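Local coordinates for protein ferredoxin-NADP reductase (Neisseria gonorrhoeae MIA_2011_03-10, PDB 5TR9) that probably transfers electrons between ferredoxin and NADP(H) through a bound flavin-adenine dinucleotide, at residues E78-L83 with S130-F135; M125-T128 with P134-S137; Q243-M248 with G259-E264. All coordinates share one frame; numbering follows the deposited sequence.

Interaction 1: residues E78-L83 with S130-F135; sequences EYFAVL and SGIAPF. With FAD (flavin-adenine dinucleotide), chain C.
The backbone O of Phe-80, whose ring packs on Ser-130 and Ile-132, accepts a hydrogen bond of 2.8 Å from N3 of FAD. This is the two-domain ferredoxin-NADP reductase fold: strand 76-82 of the antiparallel FAD-binding sheet meets, across the cofactor, the turn leading into helix 133-139 of the NADP-binding domain. Two residues on, Val-82 N donates to flavin O2 at 3.1 Å, with an N-H...O angle of 159°, so backbone groups of the strand, rather than side chains, hold N3 and O2. From the other domain, Ser-130 OG accepts a hydrogen bond from the adenine amino group, N6A, at 2.9 Å. A small hydroxyl suits this place, since Ser-130 CB also lies 3.6 Å from flavin N3, and one serine thus touches both ends of a folded-back cofactor. Its chi1 of 55° points OG at the adenine while CB stays on the flavin. The two protein segments meet directly through apolar atoms. Phe-80 has its CG anti to the backbone N (chi1 168°), and its ring reaches Ser-130 CA obliquely and lies edge-to-face with Phe-165. Ala-133, with only a methyl, fits close beside the flavin, CB 3.7 Å from O4. The branched Ile-132 presents its short arm, CG2, which lies 3.9 Å from CE2 of Phe-80.

Interaction 2: residues M125-T128 with P134-S137; sequences MLCT and PFLS
The ring of Phe-135 has Met-125 over one face and Cys-127 at its edge. Phe-135 belongs to helix 133-139 and the other two to strand 122-128, the first helix and first strand of the parallel alpha/beta NADP-binding domain. The loop between them is consistent with the glycine-rich turn that in related reductases lies at the NADP site. Over the face, Met-125 CB stands 3.7 Å from the ring centroid and only 6° off the normal, a well-centred CH-pi contact. The thioether continues past the ring toward the helix: SD is 4.2 Å from the centroid in an oblique Met-aromatic contact, and it comes within 3.4 Å of Phe-135 CD1. With CG anti to the carbonyl carbon (chi1 -64°) and chi2 extended, CG and SD run along the ring. Methionine suits the place because its unbranched chain can lie along the aromatic surface, with a polarisable sulfur near the ring carbons. Cys-127 is small enough to fit at the ring edge, where its SG makes a sulfur-aromatic contact, 5.4 Å from the centroid of the Phe-135 ring. Phenylalanine in turn offers a broad apolar plate that lies between helix and sheet, where it also touches Met-230 and Cys-232 of the adjacent strand 227-233. All four residues that touch are buried. Even the strand backbone takes part, for Leu-126 O approaches the ring obliquely, 3.8 Å from CE2, while Cys-127 CB lies near the ring plane, 3.8 Å from the same CE2.

Interaction 3: residues Q243-M248 with G259-E264; sequences QTLLDM and GQIMME
Leu-245, two residues before the end of helix 235-247, rests on Ile-261 at the start of strand 261-265, the last strand of the parallel sheet. Strand 227-233, this helix and strand 261-265 form a beta-alpha-beta unit, and the contact joins its helix to its second strand. CB of Leu-245 is 3.7 Å from Ile-261 CD1, and one branch, CD1, follows at 4.1 Å from the same methyl of Ile-261. The side chains lie obliquely across one another. Leucine suits the buried face of the helix, where it also touches Phe-229 and Leu-209. Leu-246 comes next and begins to turn toward solvent, yet its CD2 still brushes Ile-261 CD1 at 4.4 Å. Ile-261 is beta-branched, a shape well suited to a strand. Its longer arm is extended, with CG1 anti to the carbonyl carbon (chi1 -53°) and chi2 of 169°, and this carries CD1 out from the sheet to the helix. Phe-242 and Tyr-250 also pack on this isoleucine. Because only methyl and methylene groups meet, the attraction is hydrophobic and dispersive, and it depends on complementary shape rather than on the directed geometry of a polar bond.

From the N terminus, the chain first builds most of the FAD-binding sheet, whose edge strand supplies residues 78-83. Interaction 1 closes a long loop from there to residues 130-135, with strand 101-105 of the same sheet inside it, and so joins the flavin domain to the NADP-binding domain. Interaction 2 opens inside that loop, at strand 122-128, and ends on the same helix 133-139. The two share Pro-134 and Phe-135, and they touch where Ile-132 packs on Cys-127. Interaction 3 follows in series, closing a short excursion between helix 235-247 and strand 261-265. It reaches the same parallel sheet as interaction 2, with their centres about 15 Å apart, and joins helix 235-247 to the sheet's edge strand.

Interaction 1: residues E78-L83 with S130-F135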
loop_
_atom_site.group_PDB
_atom_site.type_symbol
_atom_site.label_atom_id
_atom_site.label_comp_id
_atom_site.label_asym_id
_atom_site.label_seq_id
_atom_site.Cartn_x
_atom_site.Cartn_y
_atom_site.Cartn_z
ATOM N N GLU A 78 -4.868 -11.265 3.841
ATOM C CA GLU A 78 -4.606 -10.365 4.948
ATOM C C GLU A 78 -4.807 -8.920 4.510
ATOM O O GLU A 78 -4.552 -8.559 3.357
ATOM C CB GLU A 78 -3.185 -10.567 5.488
ATOM C CG GLU A 78 -2.920 -9.855 6.794
ATOM C CD GLU A 78 -1.580 -10.215 7.408
ATOM O OE1 GLU A 78 -1.203 -11.416 7.420
ATOM O OE2 GLU A 78 -0.914 -9.290 7.911
ATOM N N TYR A 79 -5.262 -8.095 5.458
ATOM C CA TYR A 79 -5.564 -6.688 5.219
ATOM C C TYR A 79 -5.028 -5.857 6.376
ATOM O O TYR A 79 -4.805 -6.365 7.481
ATOM C CB TYR A 79 -7.079 -6.457 5.050
ATOM C CG TYR A 79 -7.660 -7.296 3.935
ATOM C CD1 TYR A 79 -7.609 -6.858 2.616
ATOM C CD2 TYR A 79 -8.206 -8.560 4.197
ATOM C CE1 TYR A 79 -8.115 -7.641 1.581
ATOM C CE2 TYR A 79 -8.713 -9.352 3.172
ATOM C CZ TYR A 79 -8.664 -8.887 1.866
ATOM O OH TYR A 79 -9.170 -9.691 0.862
ATOM N N PHE A 80 -4.779 -4.575 6.087
ATOM C CA PHE A 80 -4.305 -3.584 7.055
ATOM C C PHE A 80 -5.328 -2.458 7.094
ATOM O O PHE A 80 -5.544 -1.788 6.080
ATOM C CB PHE A 80 -2.919 -3.056 6.640
ATOM C CG PHE A 80 -2.449 -1.830 7.397
ATOM C CD1 PHE A 80 -2.736 -1.655 8.740
ATOM C CD2 PHE A 80 -1.654 -0.874 6.756
ATOM C CE1 PHE A 80 -2.288 -0.524 9.428
ATOM C CE2 PHE A 80 -1.179 0.239 7.442
ATOM C CZ PHE A 80 -1.497 0.420 8.772
ATOM N N ALA A 81 -5.964 -2.256 8.254
ATOM C CA ALA A 81 -7.001 -1.240 8.394
ATOM C C ALA A 81 -6.686 -0.253 9.511
ATOM O O ALA A 81 -6.225 -0.635 10.595
ATOM C CB ALA A 81 -8.376 -1.881 8.662
ATOM N N VAL A 82 -6.935 1.024 9.232
ATOM C CA VAL A 82 -6.888 2.070 10.251
ATOM C C VAL A 82 -8.303 2.292 10.766
ATOM O O VAL A 82 -9.238 2.504 9.982
ATOM C CB VAL A 82 -6.287 3.376 9.699
ATOM C CG1 VAL A 82 -6.842 3.679 8.353
ATOM C CG2 VAL A 82 -6.586 4.547 10.633
ATOM N N LEU A 83 -8.468 2.257 12.093
ATOM C CA LEU A 83 -9.802 2.428 12.666
ATOM C C LEU A 83 -10.120 3.916 12.773
ATOM O O LEU A 83 -9.414 4.671 13.454
ATOM C CB LEU A 83 -9.905 1.728 14.022
ATOM C CG LEU A 83 -9.611 0.227 13.955
ATOM C CD1 LEU A 83 -9.710 -0.394 15.344
ATOM C CD2 LEU A 83 -10.534 -0.499 12.969
ATOM N N SER A 130 -2.251 3.821 5.526
ATOM C CA SER A 130 -2.587 2.479 5.054
ATOM C C SER A 130 -2.272 2.271 3.576
ATOM O O SER A 130 -2.378 1.137 3.097
ATOM C CB SER A 130 -4.063 2.171 5.326
ATOM O OG SER A 130 -4.910 3.157 4.757
ATOM N N GLY A 131 -1.866 3.320 2.852
ATOM C CA GLY A 131 -1.445 3.205 1.461
ATOM C C GLY A 131 -0.230 2.321 1.242
ATOM O O GLY A 131 0.057 1.970 0.088
ATOM N N ILE A 132 0.500 1.966 2.308
ATOM C CA ILE A 132 1.552 0.960 2.182
ATOM C C ILE A 132 0.997 -0.412 1.804
ATOM O O ILE A 132 1.720 -1.225 1.227
ATOM C CB ILE A 132 2.370 0.883 3.492
ATOM C CG1 ILE A 132 3.670 0.112 3.267
ATOM C CG2 ILE A 132 1.506 0.312 4.649
ATOM C CD1 ILE A 132 4.634 0.148 4.434
ATOM N N ALA A 133 -0.287 -0.677 2.078
ATOM C CA ALA A 133 -0.843 -2.028 1.934
ATOM C C ALA A 133 -0.586 -2.684 0.580
ATOM O O ALA A 133 -0.055 -3.808 0.561
ATOM C CB ALA A 133 -2.347 -1.991 2.241
ATOM N N PRO A 134 -0.933 -2.083 -0.568
ATOM C CA PRO A 134 -0.676 -2.784 -1.842
ATOM C C PRO A 134 0.798 -3.023 -2.087
ATOM O O PRO A 134 1.174 -4.003 -2.747
ATOM C CB PRO A 134 -1.266 -1.837 -2.896
ATOM C CG PRO A 134 -1.240 -0.467 -2.241
ATOM C CD PRO A 134 -1.527 -0.744 -0.780
ATOM N N PHE A 135 1.647 -2.139 -1.581
ATOM C CA PHE A 135 3.077 -2.298 -1.807
ATOM C C PHE A 135 3.644 -3.456 -0.992
ATOM O O PHE A 135 4.627 -4.075 -1.415
ATOM C CB PHE A 135 3.785 -0.968 -1.515
ATOM C CG PHE A 135 3.325 0.158 -2.413
ATOM C CD1 PHE A 135 3.175 -0.044 -3.784
ATOM C CD2 PHE A 135 3.015 1.402 -1.892
ATOM C CE1 PHE A 135 2.730 0.972 -4.619
ATOM C CE2 PHE A 135 2.568 2.434 -2.730
ATOM C CZ PHE A 135 2.431 2.210 -4.095
HETATM P PA FAD C . -15.700 5.748 6.033
HETATM O O1A FAD C . -17.129 6.172 6.128
HETATM O O2A FAD C . -15.334 4.879 4.835
HETATM O O5B FAD C . -14.730 6.972 5.982
HETATM C C5B FAD C . -14.856 8.069 6.908
HETATM C C4B FAD C . -13.684 8.989 6.665
HETATM O O4B FAD C . -12.491 8.371 7.188
HETATM C C3B FAD C . -13.361 9.249 5.200
HETATM O O3B FAD C . -14.142 10.311 4.663
HETATM C C2B FAD C . -11.880 9.627 5.254
HETATM O O2B FAD C . -11.703 10.993 5.616
HETATM C C1B FAD C . -11.372 8.764 6.409
HETATM N N9A FAD C . -10.663 7.556 6.015
HETATM C C8A FAD C . -11.192 6.412 5.480
HETATM N N7A FAD C . -10.308 5.462 5.277
HETATM C C5A FAD C . -9.121 6.019 5.729
HETATM C C6A FAD C . -7.807 5.521 5.787
HETATM N N6A FAD C . -7.461 4.301 5.363
HETATM N N1A FAD C . -6.848 6.338 6.281
HETATM C C2A FAD C . -7.196 7.558 6.705
HETATM N N3A FAD C . -8.402 8.136 6.697
HETATM C C4A FAD C . -9.328 7.303 6.201
HETATM N N1 FAD C . -8.630 1.620 4.270
HETATM C C2 FAD C . -7.725 0.929 5.019
HETATM O O2 FAD C . -7.689 1.050 6.253
HETATM N N3 FAD C . -6.813 0.097 4.381
HETATM C C4 FAD C . -6.725 -0.111 3.013
HETATM O O4 FAD C . -5.887 -0.885 2.550
HETATM C C4X FAD C . -7.699 0.619 2.239
HETATM N N5 FAD C . -7.672 0.495 0.924
HETATM C C5X FAD C . -8.610 1.198 0.191
HETATM C C6 FAD C . -8.601 1.074 -1.201
HETATM C C7 FAD C . -9.520 1.760 -1.986
HETATM C C7M FAD C . -9.494 1.592 -3.483
HETATM C C8 FAD C . -10.480 2.580 -1.373
HETATM C C8M FAD C . -11.493 3.329 -2.204
HETATM C C9 FAD C . -10.487 2.712 0.015
HETATM C C9A FAD C . -9.567 2.026 0.801
HETATM N N10 FAD C . -9.519 2.166 2.209
HETATM C C10 FAD C . -8.620 1.455 2.955
HETATM C "C1'" FAD C . -10.565 2.895 2.930
HETATM C "C2'" FAD C . -11.645 1.904 3.401
HETATM O "O2'" FAD C . -12.414 1.401 2.306
HETATM C "C3'" FAD C . -12.583 2.539 4.431
HETATM O "O3'" FAD C . -13.033 3.800 3.950
HETATM C "C4'" FAD C . -12.001 2.599 5.844
HETATM O "O4'" FAD C . -11.854 1.265 6.338
HETATM C "C5'" FAD C . -12.862 3.388 6.808
HETATM O "O5'" FAD C . -14.205 2.867 6.772
HETATM P P FAD C . -15.329 3.464 7.719
HETATM O O1P FAD C . -14.934 3.269 9.177
HETATM O O2P FAD C . -16.634 2.914 7.262
HETATM O O3P FAD C . -15.252 5.032 7.374
#

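Interaction 2: residues M125-T128 with P134-S137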
loop_
_atom_site.group_PDB
_atom_site.type_symbol
_atom_site.label_atom_id
_atom_site.label_comp_id
_atom_site.label_asym_id
_atom_site.label_seq_id
_atom_site.Cartn_x
_atom_site.Cartn_y
_atom_site.Cartn_z
ATOM N N MET A 125 8.206 3.376 -4.650
ATOM C CA MET A 125 6.839 3.337 -4.139
ATOM C C MET A 125 6.698 4.375 -3.029
ATOM O O MET A 125 7.424 4.323 -2.034
ATOM C CB MET A 125 6.511 1.924 -3.644
ATOM C CG MET A 125 6.529 0.893 -4.782
ATOM S SD MET A 125 6.438 -0.821 -4.220
ATOM C CE MET A 125 8.013 -0.936 -3.412
ATOM N N LEU A 126 5.770 5.319 -3.207
ATOM C CA LEU A 126 5.557 6.424 -2.277
ATOM C C LEU A 126 4.188 6.245 -1.638
ATOM O O LEU A 126 3.185 6.152 -2.350
ATOM C CB LEU A 126 5.622 7.765 -3.017
ATOM C CG LEU A 126 6.881 8.055 -3.847
ATOM C CD1 LEU A 126 6.674 9.335 -4.635
ATOM C CD2 LEU A 126 8.097 8.184 -2.925
ATOM N N CYS A 127 4.128 6.190 -0.309
ATOM C CA CYS A 127 2.816 5.952 0.276
ATOM C C CYS A 127 2.672 6.669 1.608
ATOM O O CYS A 127 3.661 7.056 2.241
ATOM C CB CYS A 127 2.545 4.452 0.463
ATOM S SG CYS A 127 3.749 3.595 1.506
ATOM N N THR A 128 1.410 6.835 2.022
ATOM C CA THR A 128 1.068 7.347 3.345
ATOM C C THR A 128 0.123 6.381 4.037
ATOM O O THR A 128 -0.734 5.769 3.400
ATOM C CB THR A 128 0.381 8.727 3.306
ATOM O OG1 THR A 128 -0.945 8.608 2.763
ATOM C CG2 THR A 128 1.196 9.709 2.486
ATOM N N PRO A 134 -0.933 -2.083 -0.568
ATOM C CA PRO A 134 -0.676 -2.784 -1.842
ATOM C C PRO A 134 0.798 -3.023 -2.087
ATOM O O PRO A 134 1.174 -4.003 -2.747
ATOM C CB PRO A 134 -1.266 -1.837 -2.896
ATOM C CG PRO A 134 -1.240 -0.467 -2.241
ATOM C CD PRO A 134 -1.527 -0.744 -0.780
ATOM N N PHE A 135 1.647 -2.139 -1.581
ATOM C CA PHE A 135 3.077 -2.298 -1.807
ATOM C C PHE A 135 3.644 -3.456 -0.992
ATOM O O PHE A 135 4.627 -4.075 -1.415
ATOM C CB PHE A 135 3.785 -0.968 -1.515
ATOM C CG PHE A 135 3.325 0.158 -2.413
ATOM C CD1 PHE A 135 3.175 -0.044 -3.784
ATOM C CD2 PHE A 135 3.015 1.402 -1.892
ATOM C CE1 PHE A 135 2.730 0.972 -4.619
ATOM C CE2 PHE A 135 2.568 2.434 -2.730
ATOM C CZ PHE A 135 2.431 2.210 -4.095
ATOM N N LEU A 136 3.020 -3.799 0.145
ATOM C CA LEU A 136 3.450 -4.997 0.871
ATOM C C LEU A 136 3.229 -6.252 0.029
ATOM O O LEU A 136 4.100 -7.136 -0.033
ATOM C CB LEU A 136 2.719 -5.108 2.210
ATOM C CG LEU A 136 2.996 -3.956 3.184
ATOM C CD1 LEU A 136 2.164 -4.113 4.455
ATOM C CD2 LEU A 136 4.473 -3.883 3.527
ATOM N N SER A 137 2.076 -6.347 -0.647
ATOM C CA SER A 137 1.832 -7.499 -1.507
ATOM C C SER A 137 2.809 -7.524 -2.676
ATOM O O SER A 137 3.327 -8.589 -3.035
ATOM C CB SER A 137 0.383 -7.474 -2.015
ATOM O OG SER A 137 0.079 -8.661 -2.735
#

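Interaction 3: residues Q243-M248 with G259-E264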
loop_
_atom_site.group_PDB
_atom_site.type_symbol
_atom_site.label_atom_id
_atom_site.label_comp_id
_atom_site.label_asym_id
_atom_site.label_seq_id
_atom_site.Cartn_x
_atom_site.Cartn_y
_atom_site.Cartn_z
ATOM N N GLN A 243 1.526 16.214 -8.844
ATOM C CA GLN A 243 1.818 17.522 -9.421
ATOM C C GLN A 243 3.291 17.870 -9.277
ATOM O O GLN A 243 3.875 18.488 -10.177
ATOM C CB GLN A 243 0.940 18.589 -8.774
ATOM C CG GLN A 243 -0.526 18.345 -9.051
ATOM C CD GLN A 243 -1.433 19.437 -8.553
ATOM O OE1 GLN A 243 -1.010 20.371 -7.848
ATOM N NE2 GLN A 243 -2.710 19.344 -8.935
ATOM N N THR A 244 3.907 17.475 -8.157
ATOM C CA THR A 244 5.335 17.711 -7.957
ATOM C C THR A 244 6.168 16.935 -8.969
ATOM O O THR A 244 7.099 17.491 -9.571
ATOM C CB THR A 244 5.720 17.346 -6.521
ATOM O OG1 THR A 244 5.090 18.272 -5.630
ATOM C CG2 THR A 244 7.237 17.418 -6.318
ATOM N N LEU A 245 5.823 15.660 -9.197
ATOM C CA LEU A 245 6.551 14.859 -10.180
ATOM C C LEU A 245 6.363 15.402 -11.596
ATOM O O LEU A 245 7.313 15.425 -12.387
ATOM C CB LEU A 245 6.114 13.390 -10.087
ATOM C CG LEU A 245 6.549 12.696 -8.789
ATOM C CD1 LEU A 245 5.939 11.300 -8.724
ATOM C CD2 LEU A 245 8.075 12.633 -8.723
ATOM N N LEU A 246 5.153 15.865 -11.936
ATOM C CA LEU A 246 4.978 16.527 -13.231
ATOM C C LEU A 246 5.923 17.717 -13.376
ATOM O O LEU A 246 6.504 17.933 -14.447
ATOM C CB LEU A 246 3.531 16.989 -13.419
ATOM C CG LEU A 246 2.409 15.963 -13.594
ATOM C CD1 LEU A 246 1.144 16.650 -14.110
ATOM C CD2 LEU A 246 2.808 14.834 -14.521
ATOM N N ASP A 247 6.092 18.502 -12.305
ATOM C CA ASP A 247 6.990 19.653 -12.359
ATOM C C ASP A 247 8.438 19.222 -12.563
ATOM O O ASP A 247 9.236 19.979 -13.132
ATOM C CB ASP A 247 6.884 20.480 -11.073
ATOM C CG ASP A 247 5.581 21.260 -10.971
ATOM O OD1 ASP A 247 4.935 21.495 -12.007
ATOM O OD2 ASP A 247 5.217 21.653 -9.838
ATOM N N MET A 248 8.783 18.018 -12.111
ATOM C CA MET A 248 10.119 17.445 -12.223
ATOM C C MET A 248 10.339 16.687 -13.527
ATOM O O MET A 248 11.417 16.116 -13.716
ATOM C CB MET A 248 10.395 16.519 -11.028
ATOM C CG MET A 248 10.525 17.282 -9.717
ATOM S SD MET A 248 10.460 16.290 -8.210
ATOM C CE MET A 248 11.964 15.319 -8.336
ATOM N N GLY A 259 5.292 6.441 -19.709
ATOM C CA GLY A 259 5.194 7.279 -18.534
ATOM C C GLY A 259 6.069 6.771 -17.403
ATOM O O GLY A 259 6.877 5.851 -17.542
ATOM N N GLN A 260 5.904 7.422 -16.257
ATOM C CA GLN A 260 6.696 7.056 -15.098
ATOM C C GLN A 260 5.887 7.032 -13.808
ATOM O O GLN A 260 6.483 6.868 -12.742
ATOM C CB GLN A 260 7.893 8.021 -14.926
ATOM C CG GLN A 260 8.861 8.098 -16.130
ATOM C CD GLN A 260 8.384 9.049 -17.227
ATOM O OE1 GLN A 260 7.656 10.006 -16.965
ATOM N NE2 GLN A 260 8.781 8.776 -18.464
ATOM N N ILE A 261 4.562 7.211 -13.849
ATOM C CA ILE A 261 3.775 7.335 -12.623
ATOM C C ILE A 261 2.519 6.476 -12.703
ATOM O O ILE A 261 1.753 6.575 -13.669
ATOM C CB ILE A 261 3.371 8.797 -12.358
ATOM C CG1 ILE A 261 4.582 9.730 -12.370
ATOM C CG2 ILE A 261 2.635 8.907 -11.035
ATOM C CD1 ILE A 261 4.171 11.194 -12.379
ATOM N N MET A 262 2.285 5.674 -11.664
ATOM C CA MET A 262 0.992 5.054 -11.393
ATOM C C MET A 262 0.520 5.534 -10.031
ATOM O O MET A 262 1.328 5.671 -9.111
ATOM C CB MET A 262 1.076 3.530 -11.370
ATOM C CG MET A 262 1.505 2.913 -12.667
ATOM S SD MET A 262 1.796 1.152 -12.431
ATOM C CE MET A 262 2.424 0.748 -14.058
ATOM N N MET A 263 -0.786 5.762 -9.887
ATOM C CA MET A 263 -1.278 6.289 -8.619
ATOM C C MET A 263 -2.686 5.782 -8.327
ATOM O O MET A 263 -3.464 5.472 -9.237
ATOM C CB MET A 263 -1.252 7.819 -8.626
ATOM C CG MET A 263 -2.097 8.443 -9.686
ATOM S SD MET A 263 -1.755 10.220 -9.742
ATOM C CE MET A 263 -2.910 10.740 -10.999
ATOM N N GLU A 264 -2.994 5.690 -7.032
ATOM C CA GLU A 264 -4.307 5.276 -6.562
ATOM C C GLU A 264 -4.556 5.922 -5.208
ATOM O O GLU A 264 -3.698 5.833 -4.328
ATOM C CB GLU A 264 -4.360 3.747 -6.455
ATOM C CG GLU A 264 -5.671 3.163 -5.957
ATOM C CD GLU A 264 -5.553 1.648 -5.810
ATOM O OE1 GLU A 264 -5.312 1.181 -4.673
ATOM O OE2 GLU A 264 -5.667 0.932 -6.829
#